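Local coordinates for extracellular ligand-binding receptor (Verminephrobacter eiseniae, PDB 4M88), which probably binds an amino acid or a similar small solute outside the cell and hands it to an ABC transporter, at residues I10-G15 against S77-A82; A18-G23 against A235-K240; Q26-Y31 against L293-V298; Q34-G39 against G43-L48; E269-M274 against Q282-F287. All coordinates share one frame; numbering follows the deposited sequence.

Contact 1 of 5, residues I10-G15 against S77-A82; sequences IGPFTG and SPMGSA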
# COMPACT_ATOMS: atom_id res chain seq x y z
N ILE A 10 2.75 -5.04 13.49
CA ILE A 10 2.08 -4.00 14.25
C ILE A 10 1.16 -3.27 13.28
O ILE A 10 1.60 -2.81 12.22
CB ILE A 10 3.07 -2.99 14.84
CG1 ILE A 10 4.04 -3.71 15.79
CG2 ILE A 10 2.32 -1.91 15.59
CD1 ILE A 10 5.13 -2.79 16.36
N GLY A 11 -0.12 -3.19 13.61
CA GLY A 11 -1.08 -2.68 12.64
C GLY A 11 -2.25 -2.01 13.31
O GLY A 11 -2.50 -2.20 14.50
N PRO A 12 -2.99 -1.20 12.55
CA PRO A 12 -4.15 -0.51 13.09
C PRO A 12 -5.37 -1.43 13.13
O PRO A 12 -6.34 -1.21 12.39
CB PRO A 12 -4.36 0.65 12.11
CG PRO A 12 -3.83 0.10 10.79
CD PRO A 12 -2.69 -0.81 11.15
N PHE A 13 -5.33 -2.45 13.98
CA PHE A 13 -6.39 -3.46 14.01
C PHE A 13 -7.72 -2.96 14.56
O PHE A 13 -8.79 -3.48 14.23
CB PHE A 13 -5.92 -4.71 14.75
CG PHE A 13 -4.79 -5.41 14.05
CD1 PHE A 13 -5.00 -6.03 12.83
CD2 PHE A 13 -3.51 -5.42 14.60
CE1 PHE A 13 -3.96 -6.67 12.16
CE2 PHE A 13 -2.47 -6.07 13.94
CZ PHE A 13 -2.70 -6.69 12.73
N THR A 14 -7.67 -1.93 15.40
CA THR A 14 -8.90 -1.25 15.81
C THR A 14 -8.88 0.17 15.26
O THR A 14 -7.82 0.77 15.11
CB THR A 14 -9.08 -1.25 17.34
OG1 THR A 14 -7.92 -0.70 17.96
CG2 THR A 14 -9.25 -2.67 17.84
N GLY A 15 -10.06 0.70 14.93
CA GLY A 15 -10.14 2.03 14.37
C GLY A 15 -10.53 2.01 12.91
O GLY A 15 -10.96 0.97 12.40
N SER A 77 5.07 -4.95 7.02
CA SER A 77 4.08 -4.00 6.49
C SER A 77 3.29 -3.20 7.56
O SER A 77 2.07 -3.32 7.64
CB SER A 77 3.12 -4.71 5.54
OG SER A 77 2.44 -3.78 4.71
N PRO A 78 3.99 -2.39 8.37
CA PRO A 78 3.22 -1.46 9.21
C PRO A 78 2.37 -0.55 8.34
O PRO A 78 2.75 -0.21 7.21
CB PRO A 78 4.30 -0.66 9.95
CG PRO A 78 5.54 -0.79 9.08
CD PRO A 78 5.44 -2.19 8.50
N MSE A 79 1.21 -0.19 8.87
CA MSE A 79 0.21 0.58 8.14
C MSE A 79 -0.26 1.77 8.98
O MSE A 79 -0.63 1.61 10.15
CB MSE A 79 -0.97 -0.32 7.79
CG MSE A 79 -2.21 0.43 7.35
SE MSE A 79 -3.63 -0.85 6.91
CE MSE A 79 -3.20 -1.03 5.03
N GLY A 80 -0.24 2.95 8.38
CA GLY A 80 -0.69 4.16 9.04
C GLY A 80 0.36 5.24 8.95
O GLY A 80 1.51 5.02 9.35
N SER A 81 -0.03 6.40 8.41
CA SER A 81 0.87 7.55 8.32
C SER A 81 1.49 7.97 9.65
O SER A 81 2.70 8.16 9.75
CB SER A 81 0.12 8.75 7.73
OG SER A 81 -0.48 8.41 6.49
N ALA A 82 0.64 8.13 10.67
CA ALA A 82 1.09 8.60 11.97
C ALA A 82 2.07 7.62 12.59
O ALA A 82 3.08 8.02 13.17
CB ALA A 82 -0.10 8.82 12.91
O HOH W 1 0.22 -3.39 9.65
O HOH W 2 1.44 -0.10 11.97

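Contact 2 of 5, residues A18-G23 against A235-K240; sequences AADAAG and AAQIVK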
# COMPACT_ATOMS: atom_id res chain seq x y z
N ALA A 18 -9.44 -0.78 10.41
CA ALA A 18 -9.53 -2.15 10.91
C ALA A 18 -9.63 -3.20 9.79
O ALA A 18 -8.96 -4.23 9.83
CB ALA A 18 -10.71 -2.29 11.86
N ALA A 19 -10.48 -2.94 8.80
CA ALA A 19 -10.69 -3.91 7.72
C ALA A 19 -9.44 -4.09 6.86
O ALA A 19 -9.13 -5.18 6.39
CB ALA A 19 -11.87 -3.51 6.86
N ASP A 20 -8.72 -3.00 6.63
CA ASP A 20 -7.55 -3.08 5.76
C ASP A 20 -6.39 -3.74 6.48
O ASP A 20 -5.61 -4.47 5.86
CB ASP A 20 -7.18 -1.71 5.22
CG ASP A 20 -8.24 -1.16 4.26
OD1 ASP A 20 -8.98 -1.96 3.65
OD2 ASP A 20 -8.31 0.07 4.11
N ALA A 21 -6.27 -3.47 7.78
CA ALA A 21 -5.23 -4.10 8.61
C ALA A 21 -5.49 -5.60 8.67
O ALA A 21 -4.56 -6.41 8.62
CB ALA A 21 -5.21 -3.50 10.02
N ALA A 22 -6.77 -5.97 8.77
CA ALA A 22 -7.16 -7.38 8.76
C ALA A 22 -6.79 -8.04 7.43
O ALA A 22 -6.40 -9.21 7.40
CB ALA A 22 -8.67 -7.50 9.01
N GLY A 23 -6.91 -7.29 6.34
CA GLY A 23 -6.54 -7.78 5.01
C GLY A 23 -5.05 -8.05 4.88
O GLY A 23 -4.65 -9.12 4.40
N ALA A 235 -11.79 -2.12 -5.72
CA ALA A 235 -12.99 -1.75 -6.47
C ALA A 235 -14.24 -2.17 -5.71
O ALA A 235 -15.27 -1.49 -5.75
CB ALA A 235 -12.97 -2.39 -7.85
N ALA A 236 -14.14 -3.29 -5.00
CA ALA A 236 -15.28 -3.79 -4.24
C ALA A 236 -15.75 -2.78 -3.19
O ALA A 236 -16.95 -2.62 -2.98
CB ALA A 236 -14.93 -5.12 -3.58
N GLN A 237 -14.80 -2.13 -2.51
CA GLN A 237 -15.13 -1.17 -1.46
C GLN A 237 -15.84 0.03 -2.06
O GLN A 237 -16.75 0.61 -1.44
CB GLN A 237 -13.87 -0.70 -0.71
CG GLN A 237 -13.21 -1.77 0.16
CD GLN A 237 -11.88 -1.31 0.77
OE1 GLN A 237 -11.08 -0.63 0.12
NE2 GLN A 237 -11.64 -1.70 2.02
N ILE A 238 -15.42 0.41 -3.26
CA ILE A 238 -16.02 1.55 -3.95
C ILE A 238 -17.45 1.22 -4.40
O ILE A 238 -18.37 2.00 -4.18
CB ILE A 238 -15.16 2.02 -5.13
CG1 ILE A 238 -13.75 2.38 -4.63
CG2 ILE A 238 -15.82 3.21 -5.84
CD1 ILE A 238 -12.76 2.65 -5.76
N VAL A 239 -17.65 0.03 -4.98
CA VAL A 239 -18.98 -0.39 -5.42
C VAL A 239 -19.96 -0.57 -4.25
O VAL A 239 -21.15 -0.27 -4.38
CB VAL A 239 -18.90 -1.68 -6.27
CG1 VAL A 239 -20.31 -2.15 -6.66
CG2 VAL A 239 -18.06 -1.44 -7.50
N LYS A 240 -19.45 -1.04 -3.12
CA LYS A 240 -20.26 -1.20 -1.92
C LYS A 240 -20.97 0.12 -1.57
O LYS A 240 -22.14 0.13 -1.18
CB LYS A 240 -19.37 -1.65 -0.74
CG LYS A 240 -20.15 -2.15 0.46
CD LYS A 240 -20.86 -3.44 0.11
CE LYS A 240 -22.06 -3.71 1.01
NZ LYS A 240 -22.92 -4.79 0.45

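Contact 3 of 5, residues Q26-Y31 against L293-V298; sequences QGIKAY and LSARTV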
# COMPACT_ATOMS: atom_id res chain seq x y z
N GLN A 26 -4.37 -11.14 6.93
CA GLN A 26 -4.81 -12.35 6.24
C GLN A 26 -3.79 -12.82 5.21
O GLN A 26 -3.50 -14.02 5.10
CB GLN A 26 -6.17 -12.12 5.58
CG GLN A 26 -7.32 -12.14 6.58
CD GLN A 26 -8.54 -11.40 6.07
OE1 GLN A 26 -8.56 -10.92 4.95
NE2 GLN A 26 -9.58 -11.31 6.91
N GLY A 27 -3.26 -11.88 4.45
CA GLY A 27 -2.28 -12.22 3.42
C GLY A 27 -0.99 -12.72 4.03
O GLY A 27 -0.36 -13.66 3.52
N ILE A 28 -0.57 -12.10 5.13
CA ILE A 28 0.64 -12.53 5.80
C ILE A 28 0.47 -13.95 6.32
O ILE A 28 1.33 -14.81 6.11
CB ILE A 28 1.00 -11.58 6.96
CG1 ILE A 28 1.41 -10.20 6.42
CG2 ILE A 28 2.13 -12.15 7.81
CD1 ILE A 28 1.46 -9.12 7.53
N LYS A 29 -0.66 -14.22 6.99
CA LYS A 29 -0.91 -15.55 7.54
C LYS A 29 -1.01 -16.59 6.45
O LYS A 29 -0.55 -17.73 6.62
CB LYS A 29 -2.20 -15.55 8.35
CG LYS A 29 -2.10 -14.81 9.65
CD LYS A 29 -3.46 -14.78 10.30
CE LYS A 29 -3.37 -14.37 11.75
NZ LYS A 29 -4.69 -14.01 12.32
N ALA A 30 -1.64 -16.21 5.33
CA ALA A 30 -1.77 -17.10 4.19
C ALA A 30 -0.39 -17.53 3.69
O ALA A 30 -0.16 -18.71 3.45
CB ALA A 30 -2.57 -16.45 3.07
N TYR A 31 0.54 -16.59 3.57
CA TYR A 31 1.89 -16.98 3.15
C TYR A 31 2.57 -17.87 4.19
O TYR A 31 3.14 -18.92 3.84
CB TYR A 31 2.80 -15.78 2.85
CG TYR A 31 4.21 -16.28 2.61
CD1 TYR A 31 4.53 -16.96 1.44
CD2 TYR A 31 5.20 -16.13 3.58
CE1 TYR A 31 5.81 -17.46 1.23
CE2 TYR A 31 6.48 -16.63 3.38
CZ TYR A 31 6.78 -17.29 2.20
OH TYR A 31 8.06 -17.77 1.98
N LEU A 293 2.78 -10.76 -0.25
CA LEU A 293 4.06 -10.49 -0.90
C LEU A 293 5.10 -9.93 0.07
O LEU A 293 6.31 -10.17 -0.08
CB LEU A 293 3.88 -9.53 -2.09
CG LEU A 293 3.19 -10.17 -3.30
CD1 LEU A 293 2.87 -9.15 -4.38
CD2 LEU A 293 4.05 -11.29 -3.88
N SER A 294 4.63 -9.18 1.07
CA SER A 294 5.56 -8.61 2.04
C SER A 294 6.17 -9.75 2.85
O SER A 294 7.38 -9.79 3.07
CB SER A 294 4.86 -7.59 2.94
OG SER A 294 4.43 -6.48 2.18
N ALA A 295 5.32 -10.67 3.29
CA ALA A 295 5.79 -11.83 4.04
C ALA A 295 6.62 -12.75 3.15
O ALA A 295 7.66 -13.26 3.57
CB ALA A 295 4.60 -12.59 4.64
N ARG A 296 6.19 -12.95 1.91
CA ARG A 296 6.94 -13.83 1.02
C ARG A 296 8.33 -13.29 0.68
O ARG A 296 9.27 -14.06 0.46
CB ARG A 296 6.15 -14.11 -0.26
CG ARG A 296 6.86 -15.11 -1.15
CD ARG A 296 5.91 -15.75 -2.15
NE ARG A 296 6.64 -16.58 -3.09
CZ ARG A 296 6.09 -17.17 -4.14
NH1 ARG A 296 4.78 -17.03 -4.36
NH2 ARG A 296 6.84 -17.90 -4.96
N THR A 297 8.47 -11.97 0.64
CA THR A 297 9.79 -11.36 0.44
C THR A 297 10.76 -11.78 1.54
O THR A 297 11.91 -12.15 1.26
CB THR A 297 9.65 -9.84 0.46
OG1 THR A 297 8.89 -9.45 -0.68
CG2 THR A 297 11.01 -9.16 0.41
N VAL A 298 10.28 -11.76 2.78
CA VAL A 298 11.10 -12.23 3.89
C VAL A 298 11.44 -13.71 3.72
O VAL A 298 12.59 -14.10 3.89
CB VAL A 298 10.41 -12.01 5.23
CG1 VAL A 298 11.18 -12.71 6.33
CG2 VAL A 298 10.29 -10.51 5.53

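Contact 4 of 5, residues Q34-G39 against G43-L48; sequences QANKAG and GQKLTL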
# COMPACT_ATOMS: atom_id res chain seq x y z
N GLN A 34 1.46 -21.38 4.10
CA GLN A 34 1.98 -22.00 2.89
C GLN A 34 3.46 -22.33 3.13
O GLN A 34 3.92 -23.44 2.86
CB GLN A 34 1.80 -21.02 1.71
CG GLN A 34 1.92 -21.62 0.31
CD GLN A 34 1.65 -20.60 -0.82
OE1 GLN A 34 2.26 -19.53 -0.87
NE2 GLN A 34 0.73 -20.94 -1.73
N ALA A 35 4.19 -21.37 3.68
CA ALA A 35 5.61 -21.56 3.98
C ALA A 35 5.83 -22.71 4.96
O ALA A 35 6.75 -23.51 4.79
CB ALA A 35 6.23 -20.27 4.51
N ASN A 36 4.99 -22.79 5.99
CA ASN A 36 5.13 -23.87 6.98
C ASN A 36 4.74 -25.24 6.44
O ASN A 36 5.33 -26.25 6.82
CB ASN A 36 4.37 -23.54 8.26
CG ASN A 36 5.03 -22.43 9.07
OD1 ASN A 36 6.25 -22.22 8.98
ND2 ASN A 36 4.24 -21.70 9.83
N LYS A 37 3.75 -25.28 5.55
CA LYS A 37 3.39 -26.53 4.89
C LYS A 37 4.54 -27.04 4.05
O LYS A 37 4.67 -28.24 3.82
CB LYS A 37 2.16 -26.34 4.00
CG LYS A 37 0.83 -26.29 4.73
CD LYS A 37 -0.32 -26.51 3.76
CE LYS A 37 -1.68 -26.40 4.45
NZ LYS A 37 -2.77 -27.07 3.67
N ALA A 38 5.37 -26.11 3.57
CA ALA A 38 6.54 -26.45 2.76
C ALA A 38 7.79 -26.67 3.62
O ALA A 38 8.91 -26.69 3.10
CB ALA A 38 6.79 -25.39 1.71
N GLY A 39 7.59 -26.81 4.93
CA GLY A 39 8.68 -27.13 5.85
C GLY A 39 9.37 -25.95 6.52
O GLY A 39 10.45 -26.11 7.08
N GLY A 43 14.90 -25.68 8.65
CA GLY A 43 14.48 -26.46 9.80
C GLY A 43 13.57 -25.77 10.81
O GLY A 43 13.31 -26.34 11.87
N GLN A 44 13.07 -24.58 10.50
CA GLN A 44 12.30 -23.82 11.50
C GLN A 44 10.95 -23.28 11.01
O GLN A 44 10.84 -22.70 9.94
CB GLN A 44 13.14 -22.66 12.04
CG GLN A 44 14.35 -23.10 12.86
CD GLN A 44 14.86 -22.00 13.79
OE1 GLN A 44 14.13 -21.07 14.12
NE2 GLN A 44 16.11 -22.11 14.20
N LYS A 45 9.92 -23.45 11.84
CA LYS A 45 8.59 -22.94 11.53
C LYS A 45 8.56 -21.42 11.66
O LYS A 45 9.27 -20.84 12.48
CB LYS A 45 7.57 -23.57 12.49
CG LYS A 45 6.17 -22.96 12.40
CD LYS A 45 5.27 -23.43 13.55
CE LYS A 45 3.87 -22.82 13.45
NZ LYS A 45 2.91 -23.46 14.40
N LEU A 46 7.73 -20.78 10.85
CA LEU A 46 7.52 -19.34 10.92
C LEU A 46 6.32 -19.04 11.81
O LEU A 46 5.29 -19.70 11.70
CB LEU A 46 7.29 -18.77 9.52
CG LEU A 46 8.54 -18.75 8.62
CD1 LEU A 46 8.44 -19.77 7.51
CD2 LEU A 46 8.73 -17.37 8.03
N THR A 47 6.45 -18.07 12.71
CA THR A 47 5.33 -17.68 13.55
C THR A 47 5.12 -16.18 13.45
O THR A 47 6.06 -15.43 13.18
CB THR A 47 5.55 -18.07 15.01
OG1 THR A 47 6.84 -17.60 15.44
CG2 THR A 47 5.52 -19.57 15.16
N LEU A 48 3.89 -15.75 13.67
CA LEU A 48 3.56 -14.33 13.60
C LEU A 48 2.95 -13.91 14.91
O LEU A 48 2.07 -14.58 15.44
CB LEU A 48 2.56 -14.07 12.47
CG LEU A 48 2.17 -12.61 12.29
CD1 LEU A 48 3.32 -11.78 11.70
CD2 LEU A 48 0.91 -12.48 11.43

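Contact 5 of 5, residues E269-M274 against Q282-F287; sequences EFQAAM and QEYTEF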
# COMPACT_ATOMS: atom_id res chain seq x y z
N GLU A 269 -0.37 -18.67 -6.87
CA GLU A 269 0.18 -19.09 -5.58
C GLU A 269 -0.47 -18.33 -4.41
O GLU A 269 -0.74 -18.90 -3.36
CB GLU A 269 1.70 -18.92 -5.57
CG GLU A 269 2.39 -19.89 -6.53
CD GLU A 269 3.86 -19.57 -6.79
OE1 GLU A 269 4.27 -18.40 -6.62
OE2 GLU A 269 4.59 -20.50 -7.18
N PHE A 270 -0.69 -17.03 -4.60
CA PHE A 270 -1.41 -16.23 -3.63
C PHE A 270 -2.83 -16.78 -3.47
O PHE A 270 -3.30 -17.00 -2.37
CB PHE A 270 -1.45 -14.77 -4.08
CG PHE A 270 -2.53 -13.95 -3.42
CD1 PHE A 270 -2.44 -13.62 -2.07
CD2 PHE A 270 -3.62 -13.50 -4.16
CE1 PHE A 270 -3.44 -12.86 -1.46
CE2 PHE A 270 -4.62 -12.74 -3.56
CZ PHE A 270 -4.53 -12.42 -2.21
N GLN A 271 -3.52 -17.02 -4.59
CA GLN A 271 -4.89 -17.51 -4.50
C GLN A 271 -4.94 -18.87 -3.83
O GLN A 271 -5.83 -19.13 -3.02
CB GLN A 271 -5.55 -17.52 -5.88
CG GLN A 271 -5.86 -16.11 -6.38
CD GLN A 271 -5.76 -16.00 -7.89
OE1 GLN A 271 -5.59 -17.01 -8.58
NE2 GLN A 271 -5.87 -14.79 -8.42
N ALA A 272 -3.97 -19.73 -4.14
CA ALA A 272 -3.91 -21.04 -3.50
C ALA A 272 -3.71 -20.91 -1.99
O ALA A 272 -4.31 -21.65 -1.20
CB ALA A 272 -2.81 -21.88 -4.11
N ALA A 273 -2.88 -19.96 -1.59
CA ALA A 273 -2.61 -19.74 -0.17
C ALA A 273 -3.87 -19.24 0.53
O ALA A 273 -4.18 -19.65 1.65
CB ALA A 273 -1.43 -18.77 0.01
N MSE A 274 -4.60 -18.34 -0.13
CA MSE A 274 -5.85 -17.82 0.43
C MSE A 274 -6.94 -18.89 0.56
O MSE A 274 -7.66 -18.91 1.56
CB MSE A 274 -6.34 -16.61 -0.38
CG MSE A 274 -5.43 -15.39 -0.30
SE MSE A 274 -5.35 -14.66 1.53
CE MSE A 274 -7.14 -13.94 1.66
N GLN A 282 -14.44 -15.43 -1.17
CA GLN A 282 -14.83 -15.64 -2.56
C GLN A 282 -14.06 -14.71 -3.49
O GLN A 282 -13.95 -14.98 -4.68
CB GLN A 282 -16.33 -15.41 -2.72
CG GLN A 282 -17.21 -16.32 -1.88
CD GLN A 282 -17.49 -17.64 -2.56
OE1 GLN A 282 -17.57 -17.71 -3.79
NE2 GLN A 282 -17.63 -18.70 -1.77
N GLU A 283 -13.54 -13.63 -2.93
CA GLU A 283 -12.90 -12.58 -3.71
C GLU A 283 -11.77 -12.00 -2.86
O GLU A 283 -11.90 -11.97 -1.64
CB GLU A 283 -13.92 -11.50 -4.04
CG GLU A 283 -13.53 -10.57 -5.17
CD GLU A 283 -14.63 -9.57 -5.50
OE1 GLU A 283 -15.80 -9.99 -5.64
OE2 GLU A 283 -14.32 -8.36 -5.59
N TYR A 284 -10.69 -11.55 -3.49
CA TYR A 284 -9.53 -11.04 -2.73
C TYR A 284 -9.29 -9.55 -2.93
O TYR A 284 -9.82 -8.95 -3.86
CB TYR A 284 -8.27 -11.82 -3.09
CG TYR A 284 -8.48 -13.30 -2.92
CD1 TYR A 284 -9.01 -13.81 -1.74
CD2 TYR A 284 -8.21 -14.19 -3.95
CE1 TYR A 284 -9.25 -15.16 -1.58
CE2 TYR A 284 -8.44 -15.53 -3.80
CZ TYR A 284 -8.96 -16.02 -2.62
OH TYR A 284 -9.18 -17.36 -2.47
N THR A 285 -8.49 -8.96 -2.04
CA THR A 285 -8.16 -7.53 -2.15
C THR A 285 -6.66 -7.31 -2.33
O THR A 285 -5.84 -8.21 -2.11
CB THR A 285 -8.58 -6.75 -0.90
OG1 THR A 285 -7.71 -7.08 0.19
CG2 THR A 285 -10.00 -7.08 -0.52
N GLU A 286 -6.31 -6.08 -2.71
CA GLU A 286 -4.93 -5.67 -2.88
C GLU A 286 -4.16 -5.71 -1.56
O GLU A 286 -2.96 -5.99 -1.54
CB GLU A 286 -4.88 -4.26 -3.48
CG GLU A 286 -5.46 -4.16 -4.90
CD GLU A 286 -6.98 -4.03 -4.94
OE1 GLU A 286 -7.64 -4.18 -3.88
OE2 GLU A 286 -7.51 -3.77 -6.04
N PHE A 287 -4.83 -5.43 -0.45
CA PHE A 287 -4.15 -5.50 0.84
C PHE A 287 -3.79 -6.93 1.25
O PHE A 287 -2.74 -7.16 1.84
CB PHE A 287 -4.94 -4.80 1.94
CG PHE A 287 -4.83 -3.31 1.88
CD1 PHE A 287 -3.58 -2.71 1.72
CD2 PHE A 287 -5.95 -2.50 1.93
CE1 PHE A 287 -3.45 -1.32 1.64
CE2 PHE A 287 -5.83 -1.12 1.85
CZ PHE A 287 -4.58 -0.53 1.71

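Contact 1 of 5, residues I10-G15 against S77-A82
CG of Met79, a selenomethionine, stands anti to the residue's own backbone N (chi1 165°), which lays the first part of the chain across the ring of Pro12 at about a right angle; the bend at chi3 (-91°) turns only the terminal CE, while SE stays near Pro12 CG. The meeting is apolar, with Pro12 CD 3.8 Å from Met79 CB, and the same CD lies 3.3 Å from Met79 O, so side chain and carbonyl of Met79 both rest on the proline. Pro12 itself is the centre of an inverse gamma turn, which swings the chain out of strand 4-11. Two waters, not direct hydrogen bonds, join the backbones. One bridges the carbonyls, donating to Ile10 O at 3.0 Å and to Ser77 O at 2.7 Å. The other accepts from Met79 N at 3.1 Å and probably donates to Ile10 O at 2.7 Å. Both waters thus lie within bonding distance of Ile10 O. Leu24 and Phe287 also touch Met79. Water-bridged loops following parallel strands 4-11 and 74-76, the second leading through N-cap Gly80 into helix 81-89, fit the alternating beta-alpha architecture of a periplasmic binding protein lobe.

Contact 2 of 5, residues A18-G23 against A235-K240
Gln237 reaches Asp20 through its amide nitrogen alone, the two side chains approaching from opposite directions and overlapping only at their ends. Gln237 NE2 donates to Asp20 OD1 at 3.1 Å, with an N-H...O angle of 150°, so the bond is moderately bent. The carboxylate accepts on its syn lone pair, the one on the side of OD2. Carboxylate and amide planes are 54° apart, and OD1 lies slightly out of the amide plane. Gln237 spans the gap because its chain is extended beyond CG (chi2 174°), and its other amide atom, OE1, accepts from Ser234 N, which helps fix the rotation of the group. Phe287 packs against the carboxylate of Asp20, and Pro208 touches this aspartate as well. Just 65 Å² is buried between the segments, so the link is a single polar bridge and not a packed interface. At the start of helix 235-247 the backbone nitrogens of Ala235 and Ala236 bind a glycerol, probably from the crystallisation liquor. Since helix 18-37 belongs with the parallel sheet and helix 235-247 with the mixed sheet, the bond spans the two lobes, consistent with the interlobe cleft where periplasmic binding proteins hold their ligand.

Contact 3 of 5, residues Q26-Y31 against L293-V298
This is a buried helix-helix packing contact inside one lobe, between helix 18-37 and helix 286-303. The axes of the two helical segments approach to 8.2 Å at a signed crossing angle of -38°, and the small residue at the crossing explains the closeness: Ile28 CA and Ala295 CA are 5.5 Å apart. Tyr31 carries most of the contact. Its CG is anti to the backbone N (chi1 173°), which lays the ring over the backbone of the other helix. Arg296 CA sits above the ring centre, 3.6 Å from the centroid and 8° off the normal, a well-centred CH-pi contact. The aliphatic part of Arg296 crosses the ring at about a right angle, bringing CG to 3.5 Å from Tyr31 CE1. Beyond it the guanidinium turns to other partners, forming salt bridges with Glu269 and Glu300. Ala295 CB touches two neighbours, Tyr31 CD2 at 3.7 Å and Ile28 CG2 at 4.0 Å. On its own helix, Leu293 O accepts from both the N and the OG1 of Thr297, which come from opposite faces of the carbonyl plane. Ile28 and Val298 touch strand 74-76, while Ala30 and Leu293 meet helix 265-277, so the helix pair packs against both a sheet strand and a third helix.

Contact 4 of 5, residues Q34-G39 against G43-L48
The contact belongs to a beta-alpha-beta unit, in which strand 4-11, helix 18-37 and strand 45-52 follow one another; here the end of the helix is tied to the beginning of the last strand. A Schellman motif ends the helix, with Gly39, at positive phi, as its C-prime residue: Gly39 N bonds to Asn36 O at 3.0 Å and Gly40 N to Ala35 O. After this turn the chain comes back, and the side-chain amide of Asn36 pairs with both backbone polar atoms of Leu46. Leu46 N donates to Asn36 OD1 at 2.8 Å, almost straight at 176°, and Asn36 ND2 donates to Leu46 O at 2.9 Å and 169°. Both donors lie in the carbonyl plane of their acceptor, on a lone pair, so the amide is held flat by two bonds and its flip state is set. Strand 45-52 is outermost in its sheet: Lys45 and Thr47 bond to strand 4-11, so Asn36 serves the Leu46 N and O as a further strand might. A chi1 of -71° sets Asn36 CG beside its own backbone N and points the amide at the Leu46 backbone. The extended Lys45 chain crosses the amide at about a right angle, its CG 3.5 Å from Asn36 ND2. Leu46 also touches Leu7 and Leu32, and next to the amide pair Leu46 CD1 lies 3.8 Å from Ala35 CB.

Contact 5 of 5, residues E269-M274 against Q282-F287
A Met-aromatic contact is part of this buried join, where Tyr284, in the loop before helix 286-303, lies against helix 265-277; the tight approach there is made by Met274 CB, with the selenium more distant. CG of selenomethionine Met274 sits over one face of the tyrosine ring, toward its rim, 4.2 Å from the centroid and 16° off the normal, while SE, 5.5 Å from the centroid, approaches obliquely. Bends at chi2 (-65°) and chi3 fold this chain back so that CE also returns to the ring. The Phe270 and Tyr284 side chains run alongside each other but point opposite ways, their rings obliquely set with centroids 5.4 Å apart and planes at 74°. Tyr284 CB meets the Phe270 edge near the ring plane, 3.8 Å from CE2; Phe270 also makes an edge-to-face pair with Tyr292. Gln271 adds its aliphatic part, CG being 3.7 Å from Tyr284 CE2, while its amide is turned to Asp261, Pro259 and Lys262. The polar end of the tyrosine is satisfied as well, its OH being hydrogen-bonded to Lys275 NZ.

The other side is looser. Gln282 and Glu283 are exposed and do not touch the helix, and Glu283 makes a weak hydrogen bond to a bound glycerol, probably from the crystallisation liquor. Thr285, partly exposed, is the N-cap of helix 286-303: its OG1 caps a backbone N in the first turn, and its own N donates to Gln288 OE1. Closest in the packed half is Met274 CB, 3.5 Å from Tyr284 CE1.

Following the chain from the N terminus, contact 1 opens at the end of strand 4-11, and contacts 2, 3 and 4 open in turn along helix 18-37. Contact 4 closes first, a short helix-to-strand turn nested inside the loops of contacts 1, 2 and 3. Contact 1 closes next, after strand 74-76, and so crosses contacts 2 and 3. Contact 2 closes far on, in helix 235-247, and ties together the two lobes; it crosses contact 3 too. Contact 5, nested within contact 3, joins helix 265-277 to the loop before helix 286-303. Contact 3 closes last, tying helix 286-303 to helix 18-37, and meets contact 5 where Ala30 CB touches Met274 SE.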